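PDB 5WYD: probable enoyl-CoA hydratase/isomerase from Pseudomonas aeruginosa PAO1, which probably acts as a crotonase-family hydro-lyase or isomerase on enoyl-CoA thioesters and is implicated in biosynthesis of the diffusible signal factor DSF. Local coordinates for residues L51-H54 against L55-D59; N38-R42 against D43-G47; T236-P239 against E240-E243. The protein carries 1 engineered substitution. All coordinates share one frame; numbering follows the deposited sequence.

Contact 1 of 3, residues L51-H54 against L55-D59; sequences LIEH and LNRDD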
loop_
_atom_site.group_PDB
_atom_site.type_symbol
_atom_site.label_atom_id
_atom_site.label_comp_id
_atom_site.label_asym_id
_atom_site.label_seq_id
_atom_site.Cartn_x
_atom_site.Cartn_y
_atom_site.Cartn_z
ATOM N N LEU A 51 -9.297 23.366 19.753
ATOM C CA LEU A 51 -8.449 23.357 20.926
ATOM C C LEU A 51 -7.133 22.674 20.613
ATOM O O LEU A 51 -6.065 23.247 20.860
ATOM C CB LEU A 51 -9.191 22.707 22.082
ATOM C CG LEU A 51 -8.539 22.635 23.442
ATOM C CD1 LEU A 51 -8.071 24.013 23.836
ATOM C CD2 LEU A 51 -9.678 22.222 24.349
ATOM N N ILE A 52 -7.193 21.554 19.890
ATOM C CA ILE A 52 -5.979 20.809 19.550
ATOM C C ILE A 52 -5.024 21.660 18.739
ATOM O O ILE A 52 -3.812 21.652 18.977
ATOM C CB ILE A 52 -6.339 19.532 18.789
ATOM C CG1 ILE A 52 -7.180 18.623 19.656
ATOM C CG2 ILE A 52 -5.083 18.805 18.407
ATOM C CD1 ILE A 52 -6.435 18.140 20.884
ATOM N N GLU A 53 -5.551 22.410 17.777
ATOM C CA GLU A 53 -4.695 23.249 16.953
ATOM C C GLU A 53 -4.012 24.327 17.767
ATOM O O GLU A 53 -2.849 24.657 17.516
ATOM C CB GLU A 53 -5.492 23.880 15.840
ATOM C CG GLU A 53 -6.214 22.869 15.016
ATOM C CD GLU A 53 -7.029 23.536 13.961
ATOM O OE1 GLU A 53 -6.997 24.784 13.919
ATOM O OE2 GLU A 53 -7.732 22.833 13.214
ATOM N N HIS A 54 -4.739 24.938 18.699
ATOM C CA HIS A 54 -4.119 25.937 19.549
ATOM C C HIS A 54 -3.041 25.294 20.399
ATOM O O HIS A 54 -1.967 25.871 20.601
ATOM C CB HIS A 54 -5.187 26.582 20.425
ATOM C CG HIS A 54 -6.028 27.585 19.700
ATOM N ND1 HIS A 54 -7.038 27.211 18.843
ATOM C CD2 HIS A 54 -6.034 28.941 19.725
ATOM C CE1 HIS A 54 -7.619 28.292 18.354
ATOM N NE2 HIS A 54 -7.035 29.354 18.878
ATOM N N LEU A 55 -3.325 24.091 20.905
ATOM C CA LEU A 55 -2.372 23.378 21.741
ATOM C C LEU A 55 -1.116 23.031 20.955
ATOM O O LEU A 55 0.014 23.223 21.433
ATOM C CB LEU A 55 -3.036 22.114 22.276
ATOM C CG LEU A 55 -4.243 22.333 23.183
ATOM C CD1 LEU A 55 -4.765 21.007 23.699
ATOM C CD2 LEU A 55 -3.945 23.316 24.310
ATOM N N ASN A 56 -1.304 22.595 19.713
ATOM C CA ASN A 56 -0.170 22.290 18.862
ATOM C C ASN A 56 0.700 23.503 18.673
ATOM O O ASN A 56 1.912 23.380 18.525
ATOM C CB ASN A 56 -0.653 21.810 17.511
ATOM C CG ASN A 56 -1.136 20.425 17.562
ATOM O OD1 ASN A 56 -1.976 20.010 16.777
ATOM N ND2 ASN A 56 -0.604 19.676 18.502
ATOM N N ARG A 57 0.093 24.672 18.559
ATOM C CA ARG A 57 0.890 25.877 18.410
ATOM C C ARG A 57 1.691 26.197 19.669
ATOM O O ARG A 57 2.841 26.637 19.572
ATOM C CB ARG A 57 -0.011 27.036 18.027
ATOM C CG ARG A 57 -0.661 26.839 16.676
ATOM C CD ARG A 57 -1.314 28.135 16.233
ATOM N NE ARG A 57 -2.054 27.976 14.991
ATOM C CZ ARG A 57 -3.359 27.720 14.935
ATOM N NH1 ARG A 57 -4.059 27.593 16.056
ATOM N NH2 ARG A 57 -3.966 27.585 13.762
ATOM N N ASP A 58 1.110 26.004 20.854
ATOM C CA ASP A 58 1.819 26.358 22.073
ATOM C C ASP A 58 2.958 25.394 22.367
ATOM O O ASP A 58 2.745 24.180 22.455
ATOM C CB ASP A 58 0.863 26.376 23.248
ATOM C CG ASP A 58 1.470 27.028 24.438
ATOM O OD1 ASP A 58 2.706 27.214 24.435
ATOM O OD2 ASP A 58 0.718 27.388 25.364
ATOM N N ASP A 59 4.147 25.935 22.644
ATOM C CA ASP A 59 5.298 25.089 22.945
ATOM C C ASP A 59 5.419 24.778 24.421
ATOM O O ASP A 59 6.261 23.954 24.801
ATOM C CB ASP A 59 6.593 25.750 22.485
ATOM C CG ASP A 59 6.602 26.014 21.012
ATOM O OD1 ASP A 59 5.581 25.710 20.365
ATOM O OD2 ASP A 59 7.627 26.492 20.492
#
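L55 N donates to L51 O at 2.9 Å, and N56 N bonds to I52 O at 2.8 Å. The last two i+4 bonds, R57 N to E53 O and D58 N to H54 O, are both longer, each 3.1 Å; D58 is where the chain leaves helical geometry. On the outer surface E53 and R57 run alongside each other in the same direction, yet E53 OE1 stays 4.1 Å from R57 NH2, beyond a salt bridge, with the carboxylate and guanidinium planes 79° apart. R57 CG is anti to the carbonyl carbon (chi1 -64°), and the extended chain beyond it carries NH1 over the H54 ring, 4.1 Å above the plane and over its centre. Ring and guanidinium stand almost perpendicular. H54 ND1 itself is hydrogen-bonded to Q50 O, one turn back. On the inner side L55 CD1 comes within 4.1 Å of L51 CG, and I52 CD1 approaches the same methyl more loosely. L55 and L51 also pack on I30, while L55 and I52 pack on L64, so this end of helix 42-57 lies on the strands 27-32 and 63-68 that it connects. The chemistry is therefore two-sided: leucine and isoleucine hold the helix to the sheet, while E53 and R57 probably attract each other weakly across a gap too long for a salt bridge.

Contact 2 of 3, residues N38-R42 against D43-G47; sequences NTWDR and DSLIG
L45 folds back along its own helix toward W40 and D41. Its CB lies 3.5 Å from D41 O, and CG, anti to the carbonyl carbon (chi1 -68°), is closer still to that oxygen at 3.2 Å. The two methyls then part company: CD1 remains near D41 O, whereas CD2 reaches the indole, 3.6 Å from W40 CE3. The two side chains cross at about a right angle. Beyond the contact L45 packs on F98 and A101 of helix 88-106.

D41 O, which lies along this leucine, also accepts L45 N at 2.8 Å. S44 OG is modelled implausibly close to the same oxygen, making its exact position doubtful; S44 CB nevertheless packs 3.6 Å from W40 CE3. D41 is the N-cap of helix 42-57: with CG anti to its backbone N (chi1 -178°), the carboxylate turns along the chain and OD1 accepts a weak capping bond from D43 N at 3.3 Å. Its other oxygen, OD2, forms a salt bridge with K18. One residue on, R42 O receives I46 N at 3.2 Å, while the R42 guanidinium pairs with E93.

W40 is hydrogen-bonded through its backbone to G77, tying the helix start to a loop of the crotonase core. A carboxylate at the N-cap probably interacts favourably with the helix dipole, and the lysine would help to balance its charge at this partly buried start.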
loop_
_atom_site.group_PDB
_atom_site.type_symbol
_atom_site.label_atom_id
_atom_site.label_comp_id
_atom_site.label_asym_id
_atom_site.label_seq_id
_atom_site.Cartn_x
_atom_site.Cartn_y
_atom_site.Cartn_z
ATOM N N ASN A 38 -22.243 13.609 29.501
ATOM C CA ASN A 38 -21.040 14.117 28.834
ATOM C C ASN A 38 -21.000 13.678 27.374
ATOM O O ASN A 38 -19.933 13.421 26.816
ATOM C CB ASN A 38 -19.782 13.713 29.607
ATOM C CG ASN A 38 -19.668 14.456 30.915
ATOM O OD1 ASN A 38 -20.179 15.566 31.055
ATOM N ND2 ASN A 38 -19.066 13.823 31.903
ATOM N N THR A 39 -22.179 13.585 26.758
ATOM C CA THR A 39 -22.281 13.218 25.354
ATOM C C THR A 39 -21.756 14.350 24.476
ATOM O O THR A 39 -21.890 15.534 24.801
ATOM C CB THR A 39 -23.725 12.857 24.977
ATOM O OG1 THR A 39 -23.839 12.700 23.560
ATOM C CG2 THR A 39 -24.673 13.947 25.408
ATOM N N TRP A 40 -21.120 13.968 23.369
ATOM C CA TRP A 40 -20.557 14.929 22.425
ATOM C C TRP A 40 -21.609 15.748 21.709
ATOM O O TRP A 40 -22.706 15.268 21.408
ATOM C CB TRP A 40 -19.702 14.240 21.372
ATOM C CG TRP A 40 -18.430 13.841 21.899
ATOM C CD1 TRP A 40 -18.056 12.598 22.251
ATOM C CD2 TRP A 40 -17.339 14.709 22.211
ATOM N NE1 TRP A 40 -16.777 12.622 22.743
ATOM C CE2 TRP A 40 -16.318 13.914 22.731
ATOM C CE3 TRP A 40 -17.131 16.087 22.103
ATOM C CZ2 TRP A 40 -15.096 14.446 23.137
ATOM C CZ3 TRP A 40 -15.918 16.610 22.510
ATOM C CH2 TRP A 40 -14.920 15.793 23.021
ATOM N N ASP A 41 -21.229 16.976 21.382
ATOM C CA ASP A 41 -22.088 17.931 20.719
ATOM C C ASP A 41 -21.277 18.581 19.611
ATOM O O ASP A 41 -20.045 18.513 19.597
ATOM C CB ASP A 41 -22.576 18.958 21.760
ATOM C CG ASP A 41 -23.526 19.995 21.204
ATOM O OD1 ASP A 41 -23.670 20.109 19.966
ATOM O OD2 ASP A 41 -24.116 20.723 22.036
ATOM N N ARG A 42 -21.985 19.181 18.652
ATOM C CA ARG A 42 -21.302 19.917 17.590
ATOM C C ARG A 42 -20.453 21.044 18.139
ATOM O O ARG A 42 -19.347 21.307 17.647
ATOM C CB ARG A 42 -22.303 20.557 16.665
ATOM C CG ARG A 42 -21.669 21.695 15.883
ATOM C CD ARG A 42 -22.702 22.401 15.147
ATOM N NE ARG A 42 -23.438 21.519 14.292
ATOM C CZ ARG A 42 -23.185 21.444 13.016
ATOM N NH1 ARG A 42 -22.209 22.218 12.497
ATOM N NH2 ARG A 42 -23.939 20.624 12.304
ATOM N N ASP A 43 -21.001 21.775 19.106
ATOM C CA ASP A 43 -20.266 22.878 19.702
ATOM C C ASP A 43 -18.999 22.338 20.343
ATOM O O ASP A 43 -17.925 22.944 20.240
ATOM C CB ASP A 43 -21.158 23.609 20.730
ATOM C CG ASP A 43 -20.821 25.109 20.900
ATOM O OD1 ASP A 43 -19.755 25.564 20.444
ATOM O OD2 ASP A 43 -21.637 25.835 21.511
ATOM N N SER A 44 -19.116 21.174 20.991
ATOM C CA SER A 44 -17.967 20.522 21.605
ATOM C C SER A 44 -16.951 20.031 20.568
ATOM O O SER A 44 -15.744 20.252 20.723
ATOM C CB SER A 44 -18.468 19.389 22.505
ATOM O OG SER A 44 -19.305 18.479 21.808
ATOM N N LEU A 45 -17.415 19.395 19.489
ATOM C CA LEU A 45 -16.490 18.819 18.514
ATOM C C LEU A 45 -15.628 19.867 17.823
ATOM O O LEU A 45 -14.427 19.647 17.621
ATOM C CB LEU A 45 -17.254 18.009 17.472
ATOM C CG LEU A 45 -17.899 16.727 17.989
ATOM C CD1 LEU A 45 -18.586 16.000 16.883
ATOM C CD2 LEU A 45 -16.830 15.864 18.562
ATOM N N ILE A 46 -16.219 20.982 17.393
ATOM C CA ILE A 46 -15.394 21.996 16.745
ATOM C C ILE A 46 -14.370 22.533 17.724
ATOM O O ILE A 46 -13.180 22.632 17.405
ATOM C CB ILE A 46 -16.246 23.137 16.164
ATOM C CG1 ILE A 46 -17.112 22.648 15.006
ATOM C CG2 ILE A 46 -15.337 24.254 15.687
ATOM C CD1 ILE A 46 -18.100 23.690 14.546
ATOM N N GLY A 47 -14.796 22.820 18.954
ATOM C CA GLY A 47 -13.843 23.329 19.913
ATOM C C GLY A 47 -12.693 22.363 20.070
ATOM O O GLY A 47 -11.527 22.761 20.007
#

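Contact 3 of 3, residues T236-P239 against E240-E243; sequences TWLP and EERE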
loop_
_atom_site.group_PDB
_atom_site.type_symbol
_atom_site.label_atom_id
_atom_site.label_comp_id
_atom_site.label_asym_id
_atom_site.label_seq_id
_atom_site.Cartn_x
_atom_site.Cartn_y
_atom_site.Cartn_z
ATOM N N THR A 236 8.134 0.277 5.302
ATOM C CA THR A 236 8.381 1.450 4.471
ATOM C C THR A 236 8.921 2.631 5.261
ATOM O O THR A 236 9.500 3.549 4.676
ATOM C CB THR A 236 7.099 1.858 3.811
ATOM O OG1 THR A 236 6.364 2.622 4.758
ATOM C CG2 THR A 236 6.302 0.611 3.528
ATOM N N TRP A 237 8.538 2.750 6.528
ATOM C CA TRP A 237 8.962 3.882 7.348
ATOM C C TRP A 237 10.403 3.831 7.836
ATOM O O TRP A 237 10.863 4.841 8.368
ATOM C CB TRP A 237 8.048 4.013 8.563
ATOM C CG TRP A 237 6.644 4.207 8.177
ATOM C CD1 TRP A 237 5.676 3.261 8.119
ATOM C CD2 TRP A 237 6.037 5.439 7.793
ATOM N NE1 TRP A 237 4.495 3.825 7.700
ATOM C CE2 TRP A 237 4.690 5.164 7.500
ATOM C CE3 TRP A 237 6.506 6.745 7.649
ATOM C CZ2 TRP A 237 3.808 6.143 7.081
ATOM C CZ3 TRP A 237 5.618 7.724 7.230
ATOM C CH2 TRP A 237 4.286 7.411 6.953
ATOM N N LEU A 238 11.115 2.709 7.728
ATOM C CA LEU A 238 12.451 2.653 8.322
ATOM C C LEU A 238 13.448 3.668 7.775
ATOM O O LEU A 238 14.133 4.304 8.594
ATOM C CB LEU A 238 13.033 1.233 8.213
ATOM C CG LEU A 238 12.472 0.082 9.059
ATOM C CD1 LEU A 238 12.661 0.398 10.571
ATOM C CD2 LEU A 238 11.057 -0.314 8.754
ATOM N N PRO A 239 13.572 3.898 6.461
ATOM C CA PRO A 239 14.542 4.905 6.002
ATOM C C PRO A 239 14.254 6.276 6.574
ATOM O O PRO A 239 15.185 7.018 6.931
ATOM C CB PRO A 239 14.405 4.852 4.471
ATOM C CG PRO A 239 13.156 4.128 4.186
ATOM C CD PRO A 239 12.970 3.183 5.323
ATOM N N GLU A 240 12.970 6.624 6.671
ATOM C CA GLU A 240 12.597 7.887 7.277
ATOM C C GLU A 240 13.000 7.934 8.749
ATOM O O GLU A 240 13.454 8.971 9.240
ATOM C CB GLU A 240 11.099 8.089 7.127
ATOM C CG GLU A 240 10.613 9.429 7.669
ATOM C CD GLU A 240 9.162 9.721 7.300
ATOM O OE1 GLU A 240 8.536 8.878 6.610
ATOM O OE2 GLU A 240 8.654 10.796 7.697
ATOM N N GLU A 241 12.875 6.814 9.466
ATOM C CA GLU A 241 13.248 6.846 10.870
ATOM C C GLU A 241 14.696 7.289 10.984
ATOM O O GLU A 241 15.007 8.234 11.709
ATOM C CB GLU A 241 13.053 5.473 11.520
ATOM C CG GLU A 241 13.244 5.418 13.066
ATOM C CD GLU A 241 13.255 3.994 13.619
ATOM O OE1 GLU A 241 13.870 3.148 12.963
ATOM O OE2 GLU A 241 12.598 3.699 14.649
ATOM N N ARG A 242 15.562 6.731 10.148
ATOM C CA ARG A 242 16.958 7.138 10.202
ATOM C C ARG A 242 17.106 8.613 9.850
ATOM O O ARG A 242 17.888 9.330 10.477
ATOM C CB ARG A 242 17.799 6.269 9.279
ATOM C CG ARG A 242 17.550 4.799 9.454
ATOM C CD ARG A 242 18.510 3.989 8.608
ATOM N NE ARG A 242 18.056 2.613 8.481
ATOM C CZ ARG A 242 17.375 2.158 7.445
ATOM N NH1 ARG A 242 17.099 2.969 6.446
ATOM N NH2 ARG A 242 16.981 0.897 7.410
ATOM N N GLU A 243 16.353 9.086 8.858
ATOM C CA GLU A 243 16.453 10.490 8.463
ATOM C C GLU A 243 16.027 11.429 9.581
ATOM O O GLU A 243 16.678 12.451 9.833
ATOM C CB GLU A 243 15.620 10.720 7.214
ATOM C CG GLU A 243 15.338 12.153 6.882
ATOM C CD GLU A 243 14.536 12.267 5.593
ATOM O OE1 GLU A 243 15.047 11.823 4.549
ATOM O OE2 GLU A 243 13.385 12.732 5.632
#
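The beginning of helix 238-249, near the C-terminal end of the chain, forms this contact, at a place where several subunits of the hexamer meet. E240 extends alongside the indole of W237. E240 OE1 comes to the edge of the indole, near its plane, 3.1 Å from W237 CE3 and almost as close to CZ3; ring and carboxylate planes are 38° apart. CG of E240 is anti to the backbone N (chi1 -177°), and the extended chain beyond it sends the carboxylate out beside the benzo ring, so that the oxygen faces the slightly positive C-H rim. R232 adds a cation-pi contact to W237 and a long, weak ion pair to E240.

Backbone bonds close the turn: E241 N to W237 O at 3.0 Å, R242 N to L238 O at 3.2 Å, and E243 N to P239 O. R242 doubles back along the helix, its guanidinium presenting one face to L238 O, 3.8 Å above the plane and toward the rim, while NH1 reaches 3.2 Å from P239 CA. E241 runs beside L238, with OE1 3.8 Å from L238 CD1.

The polar ends of E241, R242 and E243 reach other subunits. R242 NH2 pairs with E103 of the second subunit, and R242 and E243 exchange salt bridges reciprocally with E243 and R242 of the third. E241 accepts from T158 N of the second subunit, and E243 also pairs with R96 of the fourth. Such use of a C-terminal helix, reaching out from the core to pack against neighbouring subunits, is characteristic of the crotonase fold, whose members commonly assemble as dimers of trimers.

How the contacts relate
Along the chain contact 2 comes first, contact 1 follows and contact 3 lies far downstream. Contacts 2 and 1 occupy the two ends of one helix, 42-57, with centres 18 Å apart; this helix is the crossover between the parallel strands 27-32 and 63-68 of the main sheet. Contact 3 belongs to helix 238-249, its centre 27 Å from contact 1 and 37 Å from contact 2, and it lies across the chain's centre from contact 2. Nearest atoms are still about 17 Å and 25 Å away, respectively. Contacts 1 and 2 thus belong to the beta-alpha-beta framework of the subunit's main sheet, whereas contact 3 sits in the peripheral helical region that joins subunits into the hexamer.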